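Local coordinates for protein 4-aminobutyrate transaminase (Acinetobacter baumannii, PDB 6WOP) that probably catalyses the pyridoxal-phosphate-dependent transfer of the amino group of 4-aminobutyrate to 2-oxoglutarate, at residues A107-G112 with V116-K121; A123-G128 with D288-G293. All coordinates share one frame; numbering follows the deposited sequence.

Contact 1: residues A107-G112 with V116-K121; sequences AFFTTG and VENAVK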
loop_
_atom_site.group_PDB
_atom_site.type_symbol
_atom_site.label_atom_id
_atom_site.label_comp_id
_atom_site.label_asym_id
_atom_site.label_seq_id
_atom_site.Cartn_x
_atom_site.Cartn_y
_atom_site.Cartn_z
ATOM N N ALA A 107 0.958 28.884 -1.543
ATOM C CA ALA A 107 0.917 28.714 -0.102
ATOM C C ALA A 107 2.314 28.337 0.336
ATOM O O ALA A 107 3.067 27.785 -0.460
ATOM C CB ALA A 107 -0.008 27.548 0.297
ATOM N N PHE A 108 2.634 28.577 1.605
ATOM C CA PHE A 108 4.000 28.348 2.110
ATOM C C PHE A 108 3.967 27.282 3.180
ATOM O O PHE A 108 3.026 27.233 3.988
ATOM C CB PHE A 108 4.601 29.680 2.670
ATOM C CG PHE A 108 4.684 30.706 1.598
ATOM C CD1 PHE A 108 5.563 30.512 0.563
ATOM C CD2 PHE A 108 3.761 31.741 1.511
ATOM C CE1 PHE A 108 5.587 31.358 -0.524
ATOM C CE2 PHE A 108 3.792 32.607 0.422
ATOM C CZ PHE A 108 4.701 32.426 -0.577
ATOM N N PHE A 109 4.977 26.408 3.141
ATOM C CA PHE A 109 5.164 25.406 4.186
ATOM C C PHE A 109 6.548 25.621 4.772
ATOM O O PHE A 109 7.026 26.776 4.779
ATOM C CB PHE A 109 4.960 24.020 3.556
ATOM C CG PHE A 109 3.649 23.949 2.876
ATOM C CD1 PHE A 109 2.480 23.803 3.642
ATOM C CD2 PHE A 109 3.544 24.098 1.512
ATOM C CE1 PHE A 109 1.228 23.771 3.033
ATOM C CE2 PHE A 109 2.271 24.087 0.903
ATOM C CZ PHE A 109 1.145 23.950 1.686
ATOM N N THR A 110 7.181 24.557 5.273
ATOM C CA THR A 110 8.498 24.740 5.891
ATOM C C THR A 110 9.624 24.077 5.120
ATOM O O THR A 110 10.662 24.715 4.899
ATOM C CB THR A 110 8.501 24.242 7.329
ATOM O OG1 THR A 110 7.376 24.818 8.025
ATOM C CG2 THR A 110 9.803 24.703 8.070
ATOM N N THR A 111 9.479 22.804 4.736
ATOM C CA THR A 111 10.595 22.100 4.107
ATOM C C THR A 111 10.375 21.845 2.615
ATOM O O THR A 111 9.245 21.861 2.102
ATOM C CB THR A 111 10.827 20.749 4.802
ATOM O OG1 THR A 111 9.658 19.954 4.575
ATOM C CG2 THR A 111 11.060 20.908 6.342
ATOM N N GLY A 112 11.477 21.543 1.924
ATOM C CA GLY A 112 11.359 21.153 0.523
ATOM C C GLY A 112 10.476 19.926 0.351
ATOM O O GLY A 112 9.615 19.896 -0.526
ATOM N N VAL A 116 6.919 19.461 -1.867
ATOM C CA VAL A 116 6.643 18.350 -2.808
ATOM C C VAL A 116 5.425 17.556 -2.341
ATOM O O VAL A 116 4.529 17.218 -3.134
ATOM C CB VAL A 116 7.880 17.436 -2.960
ATOM C CG1 VAL A 116 7.517 16.255 -3.967
ATOM C CG2 VAL A 116 9.052 18.196 -3.593
ATOM N N GLU A 117 5.380 17.241 -1.045
ATOM C CA GLU A 117 4.297 16.391 -0.532
ATOM C C GLU A 117 2.951 17.103 -0.650
ATOM O O GLU A 117 1.934 16.477 -1.009
ATOM C CB GLU A 117 4.601 15.998 0.904
ATOM C CG GLU A 117 3.857 14.755 1.351
ATOM C CD GLU A 117 4.685 13.793 2.238
ATOM O OE1 GLU A 117 5.854 14.083 2.592
ATOM O OE2 GLU A 117 4.142 12.727 2.648
ATOM N N ASN A 118 2.928 18.431 -0.394
ATOM C CA ASN A 118 1.686 19.171 -0.593
ATOM C C ASN A 118 1.342 19.344 -2.058
ATOM O O ASN A 118 0.164 19.359 -2.399
ATOM C CB ASN A 118 1.758 20.519 0.128
ATOM C CG ASN A 118 1.467 20.360 1.599
ATOM O OD1 ASN A 118 0.330 20.210 1.950
ATOM N ND2 ASN A 118 2.504 20.371 2.467
ATOM N N ALA A 119 2.310 19.417 -2.948
ATOM C CA ALA A 119 1.912 19.449 -4.364
ATOM C C ALA A 119 1.240 18.140 -4.766
ATOM O O ALA A 119 0.272 18.127 -5.556
ATOM C CB ALA A 119 3.148 19.728 -5.220
ATOM N N VAL A 120 1.711 17.023 -4.186
ATOM C CA VAL A 120 1.081 15.724 -4.459
ATOM C C VAL A 120 -0.319 15.656 -3.833
ATOM O O VAL A 120 -1.272 15.136 -4.458
ATOM C CB VAL A 120 1.997 14.588 -3.939
ATOM C CG1 VAL A 120 1.208 13.223 -3.841
ATOM C CG2 VAL A 120 3.248 14.446 -4.871
ATOM N N LYS A 121 -0.458 16.100 -2.570
ATOM C CA LYS A 121 -1.772 16.187 -1.944
ATOM C C LYS A 121 -2.751 16.996 -2.791
ATOM O O LYS A 121 -3.919 16.608 -2.982
ATOM C CB LYS A 121 -1.645 16.806 -0.553
ATOM C CG LYS A 121 -0.863 15.886 0.376
ATOM C CD LYS A 121 -0.494 16.441 1.776
ATOM C CE LYS A 121 -1.542 17.266 2.492
ATOM N NZ LYS A 121 -0.854 17.809 3.749
#
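Across the turn from strand 104-109 into helix 112-127, strand and helix are joined by a stack of the Phe-109 ring on the Asn-118 amide. The stack is nearly exact: ring and amide planes differ by only 2°, and Asn-118 ND2 lies 3.5 Å above the plane of the Phe-109 ring, over its centre. With the two planes parallel, the amide hydrogens run alongside the ring instead of pointing into it, so this is amide-on-ring stacking and not an N-H to pi bond. Towards the far end of the ring, Asn-118 CG sits 3.6 Å from Phe-109 CZ, while Asn-118 CB makes a CH-pi contact 4.1 Å from the Phe-109 ring centroid. Asn-118 has its CG anti to the carbonyl carbon (chi1 -81°), which swings the amide off the helix flank and over the ring. The rotation of the amide is set from both ends: Asn-118 ND2 bonds to Glu-114 O one turn back, and Asn-118 OD1 accepts a weak bond from Lys-121 NZ at 3.2 Å, whose ammonium also reaches Arg-142 O of the second subunit. In the fold-type-I aminotransferases this turn follows an edge strand of the large-domain sheet, and the helix start commonly receives the cofactor phosphate. Gly-112 N here bonds to a tartrate, probably from the crystallisation liquor, consistent with an anion-binding site. Thr-111 is the N-cap, with OG1 bonded to Glu-114 N. Within the first turn of the helix, Val-116 N donates to Gly-112 O at 3.0 Å, with an almost straight N-H···O angle of 170° and the donor in the carbonyl plane. Val-116 CG2 leans on that same oxygen, at 3.6 Å from Gly-112 O.

Contact 2: residues A123-G128 with D288-G293; sequences ARCYTG and DAPNPG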
loop_
_atom_site.group_PDB
_atom_site.type_symbol
_atom_site.label_atom_id
_atom_site.label_comp_id
_atom_site.label_asym_id
_atom_site.label_seq_id
_atom_site.Cartn_x
_atom_site.Cartn_y
_atom_site.Cartn_z
ATOM N N ALA A 123 -2.573 17.740 -6.037
ATOM C CA ALA A 123 -2.850 17.049 -7.303
ATOM C C ALA A 123 -3.791 15.871 -7.104
ATOM O O ALA A 123 -4.681 15.636 -7.930
ATOM C CB ALA A 123 -1.548 16.555 -7.916
ATOM N N ARG A 124 -3.577 15.088 -6.049
ATOM C CA ARG A 124 -4.485 13.982 -5.768
ATOM C C ARG A 124 -5.883 14.518 -5.547
ATOM O O ARG A 124 -6.847 13.978 -6.072
ATOM C CB ARG A 124 -4.055 13.217 -4.539
ATOM C CG ARG A 124 -2.921 12.199 -4.760
ATOM C CD ARG A 124 -3.039 11.152 -3.671
ATOM N NE ARG A 124 -2.071 10.038 -3.715
ATOM C CZ ARG A 124 -2.107 9.060 -2.798
ATOM N NH1 ARG A 124 -3.037 9.096 -1.847
ATOM N NH2 ARG A 124 -1.225 8.067 -2.821
ATOM N N CYS A 125 -6.009 15.601 -4.792
ATOM C CA CYS A 125 -7.312 16.164 -4.484
ATOM C C CYS A 125 -7.986 16.642 -5.774
ATOM O O CYS A 125 -9.147 16.331 -6.024
ATOM C CB CYS A 125 -7.166 17.310 -3.444
ATOM S SG CYS A 125 -8.729 18.254 -3.255
ATOM N N TYR A 126 -7.248 17.434 -6.563
ATOM C CA TYR A 126 -7.830 18.042 -7.773
ATOM C C TYR A 126 -8.277 16.983 -8.780
ATOM O O TYR A 126 -9.349 17.105 -9.397
ATOM C CB TYR A 126 -6.808 18.994 -8.431
ATOM C CG TYR A 126 -7.374 19.647 -9.692
ATOM C CD1 TYR A 126 -8.275 20.712 -9.591
ATOM C CD2 TYR A 126 -7.019 19.192 -10.960
ATOM C CE1 TYR A 126 -8.785 21.321 -10.732
ATOM C CE2 TYR A 126 -7.541 19.782 -12.092
ATOM C CZ TYR A 126 -8.410 20.841 -11.968
ATOM O OH TYR A 126 -8.926 21.434 -13.092
ATOM N N THR A 127 -7.459 15.949 -8.982
ATOM C CA THR A 127 -7.773 14.937 -9.976
ATOM C C THR A 127 -8.640 13.821 -9.417
ATOM O O THR A 127 -9.270 13.068 -10.193
ATOM C CB THR A 127 -6.474 14.347 -10.564
ATOM O OG1 THR A 127 -5.754 13.669 -9.528
ATOM C CG2 THR A 127 -5.492 15.435 -11.148
ATOM N N GLY A 128 -8.711 13.672 -8.101
ATOM C CA GLY A 128 -9.349 12.504 -7.537
ATOM C C GLY A 128 -8.649 11.208 -7.863
ATOM O O GLY A 128 -9.278 10.151 -7.809
ATOM N N ASP A 288 -6.902 25.486 -5.238
ATOM C CA ASP A 288 -8.101 25.592 -4.417
ATOM C C ASP A 288 -8.817 24.253 -4.218
ATOM O O ASP A 288 -9.904 24.244 -3.631
ATOM C CB ASP A 288 -9.117 26.572 -5.035
ATOM C CG ASP A 288 -8.868 27.992 -4.580
ATOM O OD1 ASP A 288 -8.314 28.164 -3.469
ATOM O OD2 ASP A 288 -9.199 28.926 -5.338
ATOM N N ALA A 289 -8.257 23.153 -4.713
ATOM C CA ALA A 289 -9.000 21.902 -4.626
ATOM C C ALA A 289 -9.163 21.462 -3.188
ATOM O O ALA A 289 -10.308 21.132 -2.802
ATOM C CB ALA A 289 -8.332 20.823 -5.495
ATOM N N PRO A 290 -8.112 21.362 -2.357
ATOM C CA PRO A 290 -8.333 20.893 -0.976
ATOM C C PRO A 290 -9.278 21.807 -0.216
ATOM O O PRO A 290 -9.291 23.025 -0.426
ATOM C CB PRO A 290 -6.939 20.916 -0.347
ATOM C CG PRO A 290 -5.971 20.696 -1.532
ATOM C CD PRO A 290 -6.666 21.506 -2.662
ATOM N N ASN A 291 -10.087 21.208 0.659
ATOM C CA ASN A 291 -11.020 21.969 1.465
ATOM C C ASN A 291 -10.326 22.631 2.660
ATOM O O ASN A 291 -9.220 22.239 3.064
ATOM C CB ASN A 291 -12.131 21.050 1.955
ATOM C CG ASN A 291 -13.045 20.616 0.846
ATOM O OD1 ASN A 291 -13.895 21.386 0.400
ATOM N ND2 ASN A 291 -12.905 19.356 0.403
ATOM N N PRO A 292 -10.910 23.699 3.188
ATOM C CA PRO A 292 -10.272 24.397 4.301
ATOM C C PRO A 292 -10.032 23.433 5.455
ATOM O O PRO A 292 -10.902 22.634 5.815
ATOM C CB PRO A 292 -11.301 25.461 4.686
ATOM C CG PRO A 292 -12.139 25.660 3.505
ATOM C CD PRO A 292 -12.197 24.318 2.800
ATOM N N GLY A 293 -8.848 23.511 6.022
ATOM C CA GLY A 293 -8.386 22.575 7.017
ATOM C C GLY A 293 -7.487 21.520 6.431
ATOM O O GLY A 293 -6.744 20.870 7.169
#
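This is a small apolar contact, without a hydrogen bond across it, in which Cys-125 and Tyr-126 near the C-terminal end of helix 112-127 meet Ala-289 and Pro-290 in the loop after helix 284-287. Its centre is the Cys-125 sulfur, which lies over the face of the peptide linking Ala-289 to Pro-290: Cys-125 SG is 3.2 Å from Ala-289 C and 3.3 Å from Pro-290 N. A chi1 of 169° turns SG anti to the backbone N of Cys-125 and projects it from the helix onto that peptide. Cys-125 SG also touches Ala-289 CB at 3.4 Å and, more loosely, Pro-290 CD at 3.9 Å. Ala-289 CB in turn lies 3.6 Å from Tyr-126 CA and meets the edge of the tyrosine ring, near its plane, at CD1. The phenol hydroxyl is held elsewhere, by Glu-285 OE1. At the helix end, Thr-127 OG1 donates to Ala-123 O at 2.8 Å, reaching that oxygen from the face opposite to Thr-127 N. Two loop carbonyls, Asp-288 O and Ala-289 O, accept bonds from Arg-18 of the second subunit. The contact sits beside the seven-stranded mixed sheet of the large domain, as in the fold-type-I aminotransferases to which class III belongs, where helix 112-127 meets the loop after helix 284-287 at the subunit interface.

Contacts 1 and 2 follow one another along helix 112-127, with centres 13 Å apart and no direct touch between their segments beyond the chain continuity from 116-121 to 123-128. Contact 1 ties the N-terminal half of the helix to strand 104-109, contact 2 its C-terminal end to the loop after helix 284-287, which follows strand 278-283, the neighbour of strand 104-109 in the sheet. They differ in depth, at about 14 and 25 Å between contact centre and chain centre. The tartrate bound at Gly-112 N in contact 1 may mark the cofactor-phosphate site; contact 2 lies farther outward. Both reach the second subunit.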